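Local coordinates for indole-3-pyruvate decarboxylase (Azospirillum brasilense, PDB 2NXW), which decarboxylates indole-3-pyruvate to indole-3-acetaldehyde, a step of auxin biosynthesis, and also acts on phenylpyruvate, using thiamine diphosphate and a metal ion, at residues T140-F145 with P178-I183; S224-V229 with E288-L293; L293-A298 with T317-D322; P393-A398 with G414-G419; R442-V447 with D468-L473. All blocks are in the same frame, centred on the assembly; numbering follows the deposited sequence.

Contact 1: residues T140-F145 with P178-I183; sequences TQFQVF and PVYLEI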
# COMPACT_ATOMS: atom_id res chain seq x y z
N THR A 140 14.08 9.63 4.06
CA THR A 140 13.90 8.26 4.51
C THR A 140 13.74 8.12 6.03
O THR A 140 12.83 7.43 6.50
CB THR A 140 15.09 7.39 4.06
OG1 THR A 140 15.20 7.45 2.63
CG2 THR A 140 14.91 5.94 4.49
N GLN A 141 14.60 8.78 6.79
CA GLN A 141 14.51 8.66 8.24
C GLN A 141 13.19 9.18 8.78
O GLN A 141 12.55 8.53 9.60
CB GLN A 141 15.68 9.38 8.91
CG GLN A 141 15.69 9.24 10.42
CD GLN A 141 17.00 9.68 11.05
OE1 GLN A 141 18.07 9.26 10.63
NE2 GLN A 141 16.91 10.52 12.08
N PHE A 142 12.79 10.37 8.35
CA PHE A 142 11.54 10.94 8.82
C PHE A 142 10.38 10.02 8.43
O PHE A 142 9.49 9.77 9.24
CB PHE A 142 11.34 12.33 8.20
CG PHE A 142 10.36 13.20 8.93
CD1 PHE A 142 10.80 14.12 9.87
CD2 PHE A 142 9.00 13.09 8.68
CE1 PHE A 142 9.88 14.94 10.56
CE2 PHE A 142 8.08 13.89 9.35
CZ PHE A 142 8.52 14.82 10.29
N GLN A 143 10.41 9.50 7.21
CA GLN A 143 9.34 8.62 6.73
C GLN A 143 9.23 7.33 7.53
O GLN A 143 8.14 6.81 7.72
CB GLN A 143 9.53 8.30 5.25
CG GLN A 143 9.43 9.53 4.36
CD GLN A 143 8.12 10.27 4.54
OE1 GLN A 143 7.05 9.71 4.35
NE2 GLN A 143 8.21 11.54 4.91
N VAL A 144 10.36 6.80 7.97
CA VAL A 144 10.34 5.59 8.77
C VAL A 144 9.80 5.90 10.16
O VAL A 144 8.93 5.20 10.67
CB VAL A 144 11.76 4.96 8.86
CG1 VAL A 144 11.83 3.94 9.98
CG2 VAL A 144 12.11 4.29 7.54
N PHE A 145 10.29 6.98 10.78
CA PHE A 145 9.81 7.28 12.12
C PHE A 145 8.34 7.69 12.19
O PHE A 145 7.69 7.47 13.21
CB PHE A 145 10.71 8.31 12.81
CG PHE A 145 11.89 7.68 13.50
CD1 PHE A 145 13.08 7.44 12.81
CD2 PHE A 145 11.77 7.23 14.81
CE1 PHE A 145 14.14 6.75 13.43
CE2 PHE A 145 12.82 6.54 15.44
CZ PHE A 145 14.01 6.30 14.74
N PRO A 178 5.13 7.20 21.52
CA PRO A 178 6.37 7.90 21.18
C PRO A 178 6.16 8.99 20.14
O PRO A 178 5.21 8.93 19.35
CB PRO A 178 7.26 6.79 20.62
CG PRO A 178 6.72 5.56 21.21
CD PRO A 178 5.23 5.77 21.23
N VAL A 179 7.06 9.97 20.15
CA VAL A 179 7.04 11.06 19.18
C VAL A 179 8.46 11.26 18.67
O VAL A 179 9.43 10.79 19.28
CB VAL A 179 6.50 12.38 19.79
CG1 VAL A 179 5.02 12.24 20.09
CG2 VAL A 179 7.28 12.74 21.06
N TYR A 180 8.59 11.98 17.56
CA TYR A 180 9.87 12.20 16.91
C TYR A 180 10.20 13.67 16.66
O TYR A 180 9.41 14.40 16.08
CB TYR A 180 9.85 11.45 15.57
CG TYR A 180 11.10 11.60 14.73
CD1 TYR A 180 12.29 11.02 15.13
CD2 TYR A 180 11.08 12.31 13.52
CE1 TYR A 180 13.44 11.14 14.37
CE2 TYR A 180 12.22 12.43 12.74
CZ TYR A 180 13.40 11.84 13.17
OH TYR A 180 14.54 11.99 12.41
N LEU A 181 11.39 14.09 17.11
CA LEU A 181 11.85 15.45 16.91
C LEU A 181 13.20 15.38 16.22
O LEU A 181 14.12 14.72 16.71
CB LEU A 181 12.00 16.19 18.24
CG LEU A 181 10.68 16.48 18.97
CD1 LEU A 181 10.96 17.08 20.35
CD2 LEU A 181 9.84 17.45 18.13
N GLU A 182 13.32 16.06 15.08
CA GLU A 182 14.55 16.08 14.30
C GLU A 182 15.11 17.50 14.40
O GLU A 182 14.41 18.46 14.10
CB GLU A 182 14.19 15.71 12.85
CG GLU A 182 15.33 15.48 11.90
CD GLU A 182 14.83 14.96 10.57
OE1 GLU A 182 14.48 13.76 10.48
OE2 GLU A 182 14.76 15.75 9.61
N ILE A 183 16.35 17.62 14.85
CA ILE A 183 16.96 18.94 15.03
C ILE A 183 18.22 19.17 14.19
O ILE A 183 19.28 18.60 14.48
CB ILE A 183 17.33 19.18 16.52
CG1 ILE A 183 16.13 18.88 17.42
CG2 ILE A 183 17.80 20.62 16.71
CD1 ILE A 183 16.41 19.06 18.90

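Contact 2: residues S224-V229 with E288-L293; sequences SPVLMV and EESDGL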
# COMPACT_ATOMS: atom_id res chain seq x y z
N SER A 224 -23.29 -11.02 33.39
CA SER A 224 -21.96 -11.23 33.95
C SER A 224 -20.98 -10.13 33.51
O SER A 224 -20.04 -10.38 32.76
CB SER A 224 -21.41 -12.60 33.54
OG SER A 224 -20.21 -12.90 34.23
N PRO A 225 -21.22 -8.90 33.98
CA PRO A 225 -20.34 -7.79 33.61
C PRO A 225 -18.98 -7.93 34.27
O PRO A 225 -18.84 -8.53 35.34
CB PRO A 225 -21.11 -6.57 34.12
CG PRO A 225 -21.80 -7.11 35.34
CD PRO A 225 -22.30 -8.45 34.87
N VAL A 226 -17.96 -7.37 33.62
CA VAL A 226 -16.61 -7.41 34.14
C VAL A 226 -15.92 -6.09 33.84
O VAL A 226 -15.99 -5.59 32.72
CB VAL A 226 -15.77 -8.53 33.48
CG1 VAL A 226 -14.31 -8.42 33.92
CG2 VAL A 226 -16.35 -9.89 33.84
N LEU A 227 -15.26 -5.52 34.85
CA LEU A 227 -14.50 -4.28 34.65
C LEU A 227 -13.02 -4.67 34.57
O LEU A 227 -12.49 -5.27 35.50
CB LEU A 227 -14.69 -3.30 35.82
CG LEU A 227 -13.75 -2.09 35.77
CD1 LEU A 227 -14.13 -1.22 34.58
CD2 LEU A 227 -13.83 -1.28 37.05
N MET A 228 -12.39 -4.36 33.44
CA MET A 228 -10.96 -4.64 33.25
C MET A 228 -10.18 -3.34 33.37
O MET A 228 -10.46 -2.36 32.67
CB MET A 228 -10.70 -5.28 31.89
CG MET A 228 -11.33 -6.64 31.71
SD MET A 228 -10.43 -7.63 30.48
CE MET A 228 -9.08 -8.22 31.49
N VAL A 229 -9.20 -3.32 34.28
CA VAL A 229 -8.37 -2.14 34.49
C VAL A 229 -7.10 -2.38 33.69
O VAL A 229 -6.37 -3.35 33.91
CB VAL A 229 -8.10 -1.96 36.00
CG1 VAL A 229 -7.16 -0.79 36.23
CG2 VAL A 229 -9.44 -1.71 36.71
N GLU A 288 -13.65 -14.08 29.18
CA GLU A 288 -14.11 -14.52 27.88
C GLU A 288 -15.60 -14.83 27.76
O GLU A 288 -16.15 -14.82 26.66
CB GLU A 288 -13.25 -15.70 27.42
CG GLU A 288 -11.78 -15.30 27.34
CD GLU A 288 -10.87 -16.42 26.90
OE1 GLU A 288 -11.37 -17.55 26.69
OE2 GLU A 288 -9.65 -16.17 26.76
N GLU A 289 -16.26 -15.08 28.89
CA GLU A 289 -17.70 -15.36 28.86
C GLU A 289 -18.53 -14.14 29.25
O GLU A 289 -19.76 -14.20 29.27
CB GLU A 289 -18.04 -16.52 29.80
CG GLU A 289 -17.29 -17.80 29.49
CD GLU A 289 -17.85 -18.99 30.24
OE1 GLU A 289 -18.28 -18.82 31.40
OE2 GLU A 289 -17.87 -20.10 29.66
N SER A 290 -17.87 -13.03 29.55
CA SER A 290 -18.59 -11.82 29.95
C SER A 290 -19.48 -11.24 28.84
O SER A 290 -19.07 -11.17 27.68
CB SER A 290 -17.61 -10.75 30.41
OG SER A 290 -18.30 -9.55 30.74
N ASP A 291 -20.69 -10.83 29.22
CA ASP A 291 -21.62 -10.23 28.27
C ASP A 291 -21.70 -8.72 28.50
O ASP A 291 -22.63 -8.05 28.06
CB ASP A 291 -23.01 -10.89 28.39
CG ASP A 291 -23.64 -10.70 29.77
OD1 ASP A 291 -22.90 -10.55 30.76
OD2 ASP A 291 -24.89 -10.73 29.84
N GLY A 292 -20.69 -8.20 29.20
CA GLY A 292 -20.59 -6.78 29.50
C GLY A 292 -19.17 -6.54 29.96
O GLY A 292 -18.91 -6.26 31.14
N LEU A 293 -18.23 -6.66 29.02
CA LEU A 293 -16.80 -6.50 29.30
C LEU A 293 -16.34 -5.06 29.08
O LEU A 293 -16.22 -4.60 27.95
CB LEU A 293 -16.01 -7.45 28.40
CG LEU A 293 -14.50 -7.55 28.62
CD1 LEU A 293 -14.19 -8.08 30.02
CD2 LEU A 293 -13.92 -8.48 27.56

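Contact 3: residues L293-A298 with T317-D322; sequences LFLLGA and TIHAFD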
# COMPACT_ATOMS: atom_id res chain seq x y z
N LEU A 293 -18.23 -6.66 29.02
CA LEU A 293 -16.80 -6.50 29.30
C LEU A 293 -16.34 -5.06 29.08
O LEU A 293 -16.22 -4.60 27.95
CB LEU A 293 -16.01 -7.45 28.40
CG LEU A 293 -14.50 -7.55 28.62
CD1 LEU A 293 -14.19 -8.08 30.02
CD2 LEU A 293 -13.92 -8.48 27.56
N PHE A 294 -16.09 -4.36 30.17
CA PHE A 294 -15.66 -2.96 30.10
C PHE A 294 -14.13 -2.90 30.13
O PHE A 294 -13.52 -3.05 31.19
CB PHE A 294 -16.27 -2.21 31.29
CG PHE A 294 -16.11 -0.71 31.24
CD1 PHE A 294 -15.49 -0.06 30.17
CD2 PHE A 294 -16.60 0.06 32.30
CE1 PHE A 294 -15.37 1.33 30.15
CE2 PHE A 294 -16.49 1.45 32.28
CZ PHE A 294 -15.87 2.09 31.22
N LEU A 295 -13.53 -2.69 28.96
CA LEU A 295 -12.07 -2.61 28.84
C LEU A 295 -11.69 -1.15 29.04
O LEU A 295 -11.73 -0.34 28.11
CB LEU A 295 -11.61 -3.08 27.46
CG LEU A 295 -11.98 -4.50 27.07
CD1 LEU A 295 -11.52 -4.78 25.64
CD2 LEU A 295 -11.34 -5.48 28.05
N LEU A 296 -11.31 -0.82 30.27
CA LEU A 296 -10.94 0.55 30.59
C LEU A 296 -9.47 0.82 30.28
O LEU A 296 -8.59 0.57 31.13
CB LEU A 296 -11.26 0.83 32.07
CG LEU A 296 -11.22 2.28 32.55
CD1 LEU A 296 -12.33 3.08 31.89
CD2 LEU A 296 -11.38 2.31 34.07
N GLY A 297 -9.20 1.29 29.06
CA GLY A 297 -7.85 1.64 28.63
C GLY A 297 -7.00 0.52 28.08
O GLY A 297 -5.77 0.62 28.09
N ALA A 298 -7.63 -0.52 27.53
CA ALA A 298 -6.91 -1.69 27.04
C ALA A 298 -6.37 -1.69 25.62
O ALA A 298 -6.99 -1.19 24.69
CB ALA A 298 -7.80 -2.91 27.21
N THR A 317 -18.63 -5.87 24.27
CA THR A 317 -17.48 -5.21 24.88
C THR A 317 -17.56 -3.69 24.78
O THR A 317 -18.03 -3.14 23.78
CB THR A 317 -16.17 -5.69 24.20
OG1 THR A 317 -15.99 -7.09 24.46
CG2 THR A 317 -14.96 -4.91 24.73
N ILE A 318 -17.10 -3.02 25.83
CA ILE A 318 -17.05 -1.56 25.87
C ILE A 318 -15.55 -1.29 25.90
O ILE A 318 -14.89 -1.55 26.90
CB ILE A 318 -17.69 -1.01 27.15
CG1 ILE A 318 -19.16 -1.44 27.21
CG2 ILE A 318 -17.57 0.50 27.17
CD1 ILE A 318 -19.84 -1.12 28.51
N HIS A 319 -15.03 -0.76 24.80
CA HIS A 319 -13.60 -0.50 24.68
C HIS A 319 -13.27 0.99 24.75
O HIS A 319 -13.52 1.73 23.80
CB HIS A 319 -13.12 -1.11 23.35
CG HIS A 319 -11.65 -0.99 23.10
ND1 HIS A 319 -10.70 -1.12 24.09
CD2 HIS A 319 -10.96 -0.85 21.94
CE1 HIS A 319 -9.49 -1.06 23.55
NE2 HIS A 319 -9.63 -0.90 22.25
N ALA A 320 -12.72 1.42 25.88
CA ALA A 320 -12.33 2.81 26.07
C ALA A 320 -10.82 2.84 25.88
O ALA A 320 -10.08 2.26 26.68
CB ALA A 320 -12.72 3.29 27.48
N PHE A 321 -10.37 3.51 24.83
CA PHE A 321 -8.94 3.53 24.50
C PHE A 321 -8.65 4.59 23.44
O PHE A 321 -9.52 4.90 22.64
CB PHE A 321 -8.58 2.15 23.95
CG PHE A 321 -7.12 1.94 23.69
CD1 PHE A 321 -6.21 1.84 24.74
CD2 PHE A 321 -6.65 1.79 22.39
CE1 PHE A 321 -4.87 1.58 24.50
CE2 PHE A 321 -5.31 1.53 22.13
CZ PHE A 321 -4.41 1.42 23.19
N ASP A 322 -7.43 5.12 23.43
CA ASP A 322 -7.03 6.12 22.44
C ASP A 322 -8.00 7.29 22.30
O ASP A 322 -8.27 7.76 21.20
CB ASP A 322 -6.82 5.46 21.06
CG ASP A 322 -5.43 4.87 20.88
OD1 ASP A 322 -4.54 5.16 21.71
OD2 ASP A 322 -5.23 4.13 19.89

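Contact 4: residues P393-A398 with G414-G419; sequences PLLIAA and GLMAPG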
# COMPACT_ATOMS: atom_id res chain seq x y z
N PRO A 393 9.95 -6.15 48.35
CA PRO A 393 10.07 -6.56 46.94
C PRO A 393 10.68 -5.50 46.03
O PRO A 393 10.52 -4.29 46.26
CB PRO A 393 8.62 -6.86 46.54
CG PRO A 393 7.95 -7.21 47.84
CD PRO A 393 8.55 -6.20 48.79
N LEU A 394 11.38 -5.95 45.00
CA LEU A 394 11.97 -5.04 44.03
C LEU A 394 11.09 -5.03 42.79
O LEU A 394 10.33 -5.98 42.54
CB LEU A 394 13.36 -5.52 43.59
CG LEU A 394 14.48 -5.68 44.63
CD1 LEU A 394 15.81 -5.89 43.92
CD2 LEU A 394 14.54 -4.42 45.50
N LEU A 395 11.17 -3.95 42.02
CA LEU A 395 10.44 -3.91 40.76
C LEU A 395 11.25 -4.84 39.85
O LEU A 395 12.48 -4.86 39.91
CB LEU A 395 10.41 -2.48 40.18
CG LEU A 395 9.79 -2.39 38.77
CD1 LEU A 395 8.94 -1.11 38.68
CD2 LEU A 395 10.88 -2.42 37.70
N ILE A 396 10.56 -5.60 39.00
CA ILE A 396 11.22 -6.53 38.11
C ILE A 396 11.13 -6.08 36.67
O ILE A 396 10.06 -5.67 36.20
CB ILE A 396 10.58 -7.93 38.22
CG1 ILE A 396 10.78 -8.47 39.64
CG2 ILE A 396 11.19 -8.90 37.19
CD1 ILE A 396 10.04 -9.79 39.92
N ALA A 397 12.26 -6.13 35.97
CA ALA A 397 12.30 -5.83 34.54
C ALA A 397 12.56 -7.20 33.92
O ALA A 397 13.50 -7.90 34.29
CB ALA A 397 13.43 -4.88 34.21
N ALA A 398 11.73 -7.60 32.98
CA ALA A 398 11.91 -8.90 32.35
C ALA A 398 12.01 -8.78 30.85
O ALA A 398 11.40 -7.91 30.23
CB ALA A 398 10.74 -9.81 32.71
N GLY A 414 6.15 -4.13 41.05
CA GLY A 414 5.94 -3.72 39.68
C GLY A 414 6.69 -4.68 38.76
O GLY A 414 7.72 -5.24 39.15
N LEU A 415 6.15 -4.88 37.56
CA LEU A 415 6.76 -5.76 36.55
C LEU A 415 6.74 -5.00 35.24
O LEU A 415 5.68 -4.57 34.77
CB LEU A 415 5.97 -7.06 36.41
CG LEU A 415 6.42 -8.00 35.29
CD1 LEU A 415 7.89 -8.41 35.50
CD2 LEU A 415 5.52 -9.24 35.25
N MET A 416 7.91 -4.84 34.63
CA MET A 416 8.05 -4.12 33.38
C MET A 416 8.57 -5.12 32.35
O MET A 416 9.65 -5.68 32.54
CB MET A 416 9.06 -3.00 33.61
CG MET A 416 9.19 -2.00 32.53
SD MET A 416 10.53 -0.92 33.07
CE MET A 416 9.73 0.03 34.34
N ALA A 417 7.83 -5.35 31.28
CA ALA A 417 8.28 -6.34 30.29
C ALA A 417 7.54 -6.15 28.99
O ALA A 417 6.49 -5.50 28.95
CB ALA A 417 8.02 -7.75 30.83
N PRO A 418 8.07 -6.71 27.89
CA PRO A 418 7.40 -6.58 26.58
C PRO A 418 6.30 -7.64 26.47
O PRO A 418 6.30 -8.49 25.57
CB PRO A 418 8.55 -6.79 25.60
CG PRO A 418 9.41 -7.78 26.30
CD PRO A 418 9.41 -7.32 27.75
N GLY A 419 5.36 -7.59 27.41
CA GLY A 419 4.28 -8.56 27.47
C GLY A 419 3.37 -8.65 26.26
O GLY A 419 2.73 -9.68 26.05

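Contact 5: residues R442-V447 with D468-L473; sequences RILTVV and DPIVIL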
# COMPACT_ATOMS: atom_id res chain seq x y z
N ARG A 442 16.66 -0.58 44.03
CA ARG A 442 17.31 -1.59 43.22
C ARG A 442 16.32 -2.30 42.32
O ARG A 442 15.18 -2.55 42.70
CB ARG A 442 18.02 -2.59 44.13
CG ARG A 442 19.17 -3.29 43.49
CD ARG A 442 20.02 -4.03 44.52
NE ARG A 442 21.32 -4.34 43.95
CZ ARG A 442 22.24 -5.13 44.50
NH1 ARG A 442 22.02 -5.71 45.69
NH2 ARG A 442 23.37 -5.35 43.86
N ILE A 443 16.76 -2.63 41.11
CA ILE A 443 15.90 -3.31 40.16
C ILE A 443 16.39 -4.74 39.96
O ILE A 443 17.60 -4.99 39.94
CB ILE A 443 15.89 -2.56 38.80
CG1 ILE A 443 15.52 -1.09 39.01
CG2 ILE A 443 14.90 -3.22 37.84
CD1 ILE A 443 14.15 -0.84 39.63
N LEU A 444 15.45 -5.67 39.90
CA LEU A 444 15.77 -7.08 39.65
C LEU A 444 15.41 -7.35 38.20
O LEU A 444 14.27 -7.16 37.79
CB LEU A 444 14.95 -7.99 40.56
CG LEU A 444 15.01 -9.49 40.24
CD1 LEU A 444 16.44 -9.99 40.37
CD2 LEU A 444 14.08 -10.25 41.19
N THR A 445 16.40 -7.78 37.43
CA THR A 445 16.16 -8.10 36.03
C THR A 445 16.22 -9.60 35.81
O THR A 445 17.10 -10.27 36.33
CB THR A 445 17.24 -7.46 35.15
OG1 THR A 445 17.19 -6.04 35.32
CG2 THR A 445 17.03 -7.80 33.68
N VAL A 446 15.25 -10.13 35.06
CA VAL A 446 15.27 -11.55 34.69
C VAL A 446 15.39 -11.58 33.15
O VAL A 446 14.71 -10.84 32.44
CB VAL A 446 14.03 -12.33 35.18
CG1 VAL A 446 14.03 -12.39 36.71
CG2 VAL A 446 12.75 -11.70 34.67
N VAL A 447 16.27 -12.44 32.65
CA VAL A 447 16.57 -12.47 31.22
C VAL A 447 17.14 -13.83 30.84
O VAL A 447 17.87 -14.45 31.62
CB VAL A 447 17.61 -11.33 30.91
CG1 VAL A 447 18.86 -11.52 31.77
CG2 VAL A 447 17.97 -11.30 29.43
N ASP A 468 23.43 -0.50 40.39
CA ASP A 468 23.86 -1.86 40.72
C ASP A 468 22.74 -2.90 40.67
O ASP A 468 22.50 -3.62 41.64
CB ASP A 468 24.47 -1.86 42.13
CG ASP A 468 23.51 -1.33 43.20
OD1 ASP A 468 22.39 -0.90 42.88
OD2 ASP A 468 23.90 -1.35 44.38
N PRO A 469 22.07 -3.02 39.52
CA PRO A 469 20.98 -4.00 39.45
C PRO A 469 21.39 -5.46 39.67
O PRO A 469 22.57 -5.82 39.49
CB PRO A 469 20.41 -3.78 38.04
CG PRO A 469 21.62 -3.36 37.26
CD PRO A 469 22.33 -2.40 38.21
N ILE A 470 20.42 -6.26 40.10
CA ILE A 470 20.62 -7.70 40.28
C ILE A 470 20.02 -8.29 39.02
O ILE A 470 18.89 -7.96 38.64
CB ILE A 470 19.85 -8.25 41.50
CG1 ILE A 470 20.41 -7.63 42.78
CG2 ILE A 470 20.01 -9.79 41.56
CD1 ILE A 470 19.61 -7.97 44.05
N VAL A 471 20.78 -9.17 38.37
CA VAL A 471 20.32 -9.79 37.14
C VAL A 471 20.37 -11.30 37.25
O VAL A 471 21.43 -11.87 37.51
CB VAL A 471 21.22 -9.36 35.96
CG1 VAL A 471 20.69 -9.95 34.64
CG2 VAL A 471 21.25 -7.84 35.87
N ILE A 472 19.22 -11.95 37.06
CA ILE A 472 19.18 -13.41 37.08
C ILE A 472 19.06 -13.84 35.62
O ILE A 472 18.04 -13.57 34.97
CB ILE A 472 17.98 -13.96 37.89
CG1 ILE A 472 18.05 -13.46 39.34
CG2 ILE A 472 18.03 -15.49 37.87
CD1 ILE A 472 16.87 -13.88 40.20
N LEU A 473 20.11 -14.48 35.12
CA LEU A 473 20.17 -14.93 33.73
C LEU A 473 19.82 -16.41 33.67
O LEU A 473 20.52 -17.24 34.25
CB LEU A 473 21.59 -14.68 33.20
CG LEU A 473 21.88 -14.72 31.70
CD1 LEU A 473 23.33 -14.27 31.46
CD2 LEU A 473 21.64 -16.13 31.13

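Contact 1: residues T140-F145 with P178-I183
Y180 carries this contact, its side chain reaching from the strand to Q141, F142 and F145 on the helix. From CB, which is directed at the helix, the chain passes to CG, anti to the backbone N (chi1 178°); this turns the ring to the helix with F145 over one face and F142 at the CD2/CE2 edge. CG meets F145 CB, which sits over the ring face in a CH-pi contact 3.9 Å from the Y180 centroid. One atom further, CD1 lies 3.7 Å from F145 CG; the two ring planes are nearly parallel (12°) but displaced, leaving little overlap. At the ring's edge CE2 touches F142 CD1 at 3.6 Å, and here the geometry is an offset edge-to-face pair, the tyrosine giving its edge and F142 its face, with planes at 75°.

In the fold, this is a helix laid antiparallel over a strand of the six-stranded parallel sheet of the N-terminal, thiamine diphosphate-binding domain; the axes of helix 140-145 and strand 179-183 come within 9.8 Å. Neighbouring strand 152-154 adds Q152 beside F142 and Y180.

At the tip, OH is held by two partners. Q141 NE2 donates to it over 2.8 Å, while OH in turn donates a hydrogen bond to E182 OE1 at 2.6 Å, on the anti lone pair of that oxygen. The amide of Q141 is fixed as well, its OE1 bonded to G93 N and its NE2 also to S117 OG. E182 OE1 additionally lies at the edge of the F142 ring, 3.7 Å from CD1.

Contact 2: residues S224-V229 with E288-L293
S224 and S290 meet through a hydroxyl and a carbonyl: S290 OG donates to S224 O over 2.8 Å. S290 OG also accepts from G292 N at 3.1 Å, which makes an ST turn, so one hydroxyl both closes its own turn and ties it to the other segment. OG stands anti to the backbone N of S290 (chi1 178°), directed at S224. With an alanine here, S224 O would probably lose its donor and G292 N its acceptor, leaving the turn less firmly fixed. A second grip comes from D291, whose OD1 takes the S224 N-H at 2.7 Å on its syn side, with the donor 17° out of the carboxylate plane. The third polar link is between backbones, V226 N to G292 O, at 2.9 Å.

Beyond these bonds the contact turns apolar. V226 and L293 lie side by side pointing the same way, and L293 CD1 fills the angle between V226 CB and M228 CG, the latter 3.6 Å away.

Further out, D291 OD2 accepts from T223 N, so its carboxylate is held by two successive backbone amides. L286 and V287 of helix 281-288 pack on V226, M228 and L293, while E288 O bonds R315 NH1 of another subunit, linking this corner to the assembly.

V226 and L293 form a regular parallel bridge, 4.9 Å between CA atoms. The chain thus leaves helix 281-288, turns through S290 and D291, and joins strand 225-229 as a parallel neighbour at L293, an arrangement typical of the alpha/beta central domain of thiamine diphosphate enzymes.

Contact 3: residues L293-A298 with T317-D322
F294 and I318 are brought together by their first torsions: the phenylalanine CG is anti to its own amide nitrogen (chi1 -170°), and I318 sends CG2 into the equivalent position, so that CG2 comes 3.7 Å from F294 CD1. On the other face L295 holds CG anti to the carbonyl carbon, and its CD1 settles 3.6 Å from T317 CG2.

These pairs belong to two neighbouring parallel strands in the mixed sheet of the central domain, running 8° apart with axes 4.6 Å from each other. The register is regular from L293 with T317 to L296 with A320. Bonds run I318 N to L293 O (2.8 Å), L295 N to I318 O, A320 N to L295 O (3.0 Å) and G297 N to A320 O; I318 and A320 thus each offer both N-H and C=O to the first strand, the pattern expected of parallel pairing.

The two faces meet different surroundings. F294, I318 and A320 lie under helices, V215 and M219 of helix 205-221 packing on the first two, and L337 and L340 of helix 337-346 on A320. T317, on the other face, turns its OG1 to D313 O, while L300 touches L295 and H319.

The first strand ends at L296; G297, with phi 85°, departs from the extended conformation. The second strand ends at F321, and D322 follows it; these two residues reach the N-terminal domain, where K110 makes a cation-pi contact with F321 and a salt bridge with D322. A298 O lies over one face of the F321 ring, 3.1 Å from CD1, with G297 O at the edge.

Contact 4: residues P393-A398 with G414-G419
The flat groups joining I396 to G414 and M416 are the peptide units of a ladder. I396 N reaches G414 O over 2.9 Å, tilted 28° from that carbonyl's plane, whereas M416 N approaches I396 O, and A398 N approaches M416 O, nearly end-on. Such a ladder, with bridges I396 to L415 and A397 to M416, is that of parallel strands, here the first and last elements of a beta-alpha-beta crossover through helix 402-407 in the C-terminal, cofactor-binding domain. Strand 415-416 is outermost in the sheet within this chain, while L444 and V446 flank 395-398 on its other side.

G414 has phi 117°, and its backbone angles alone call for glycine; a CB would also clash with L395 CD1, which lies 4.1 Å from G414 CA. On one face, L415 carries its CG anti to the backbone N (chi1 174°), bringing CD1 to 3.7 Å from I396 CG2. M416 projects to the other face, where A77 and R80 of helix 68-82 receive it.

Beyond the ladder comes an inverse gamma turn centred on P418, whose side chain is about 8 Å from a bound thiamine diphosphate. A398 O is buried with no hydrogen-bonding partner; A417 CB touches it, and P418 CD stands 3.2 Å away.

Contact 5: residues R442-V447 with D468-L473
Strands 443-447 and 470-473 are adjacent parallel strands of the C-terminal, cofactor-binding sheet, and they lead into the magnesium ligands D449 and N476; the side chain of L473 is about 7 Å from the bound magnesium. At their far end the extended chain of R442 crosses D468 at about a right angle. Its NE and NH2 grip D468 O side-on, at 2.7 Å and 2.9 Å, with that oxygen in the guanidinium plane. One face of the group is covered by I470 CG1, 3.5 Å above its centre. Over the opposite face lies the D468 carboxylate; the NE to OD1 salt bridge is long (3.8 Å), a matter of charge rather than of a hydrogen bond. D468 OD2 has its own partners in G531 N and R530. NH1 and NH2 reach on to A526 O and T529 O.

A leucine in place of R442 would probably leave D468 O without its two donors and the D468 carboxylate without this nearby positive charge.

Along the strands I470 N to I443 O, T445 N to I470 O, I472 N to T445 O and V447 N to I472 O make a regular ladder. L444 CD1 packs between I470 CG2 and I472 CD1. On the other face, V447 holds CG1 between its backbone N and carbonyl carbon (chi1 57°), setting it 3.7 Å from V471 CG1.

Overall arrangement
The five contacts follow one another along the chain and sample its three domains. Contact 1 lies in the N-terminal parallel sheet domain. Contacts 2 and 3 share strand 292-296 and L293 in the central mixed sheet, centres about 10 Å apart; V226 O to F294 N at 2.8 Å joins them. Contacts 4 and 5, also about 10 Å apart between centres, sit side by side in the C-terminal sheet, where strand 395-398 pairs with 443-448. Contacts in different domains have centres 24 to 39 Å apart and do not touch one another. Contact 5 lies nearest the magnesium. The outer domains bear cofactor-site residues, E68 in one and the magnesium ligands in the other; contacts 2 and 3 stand apart from these sites.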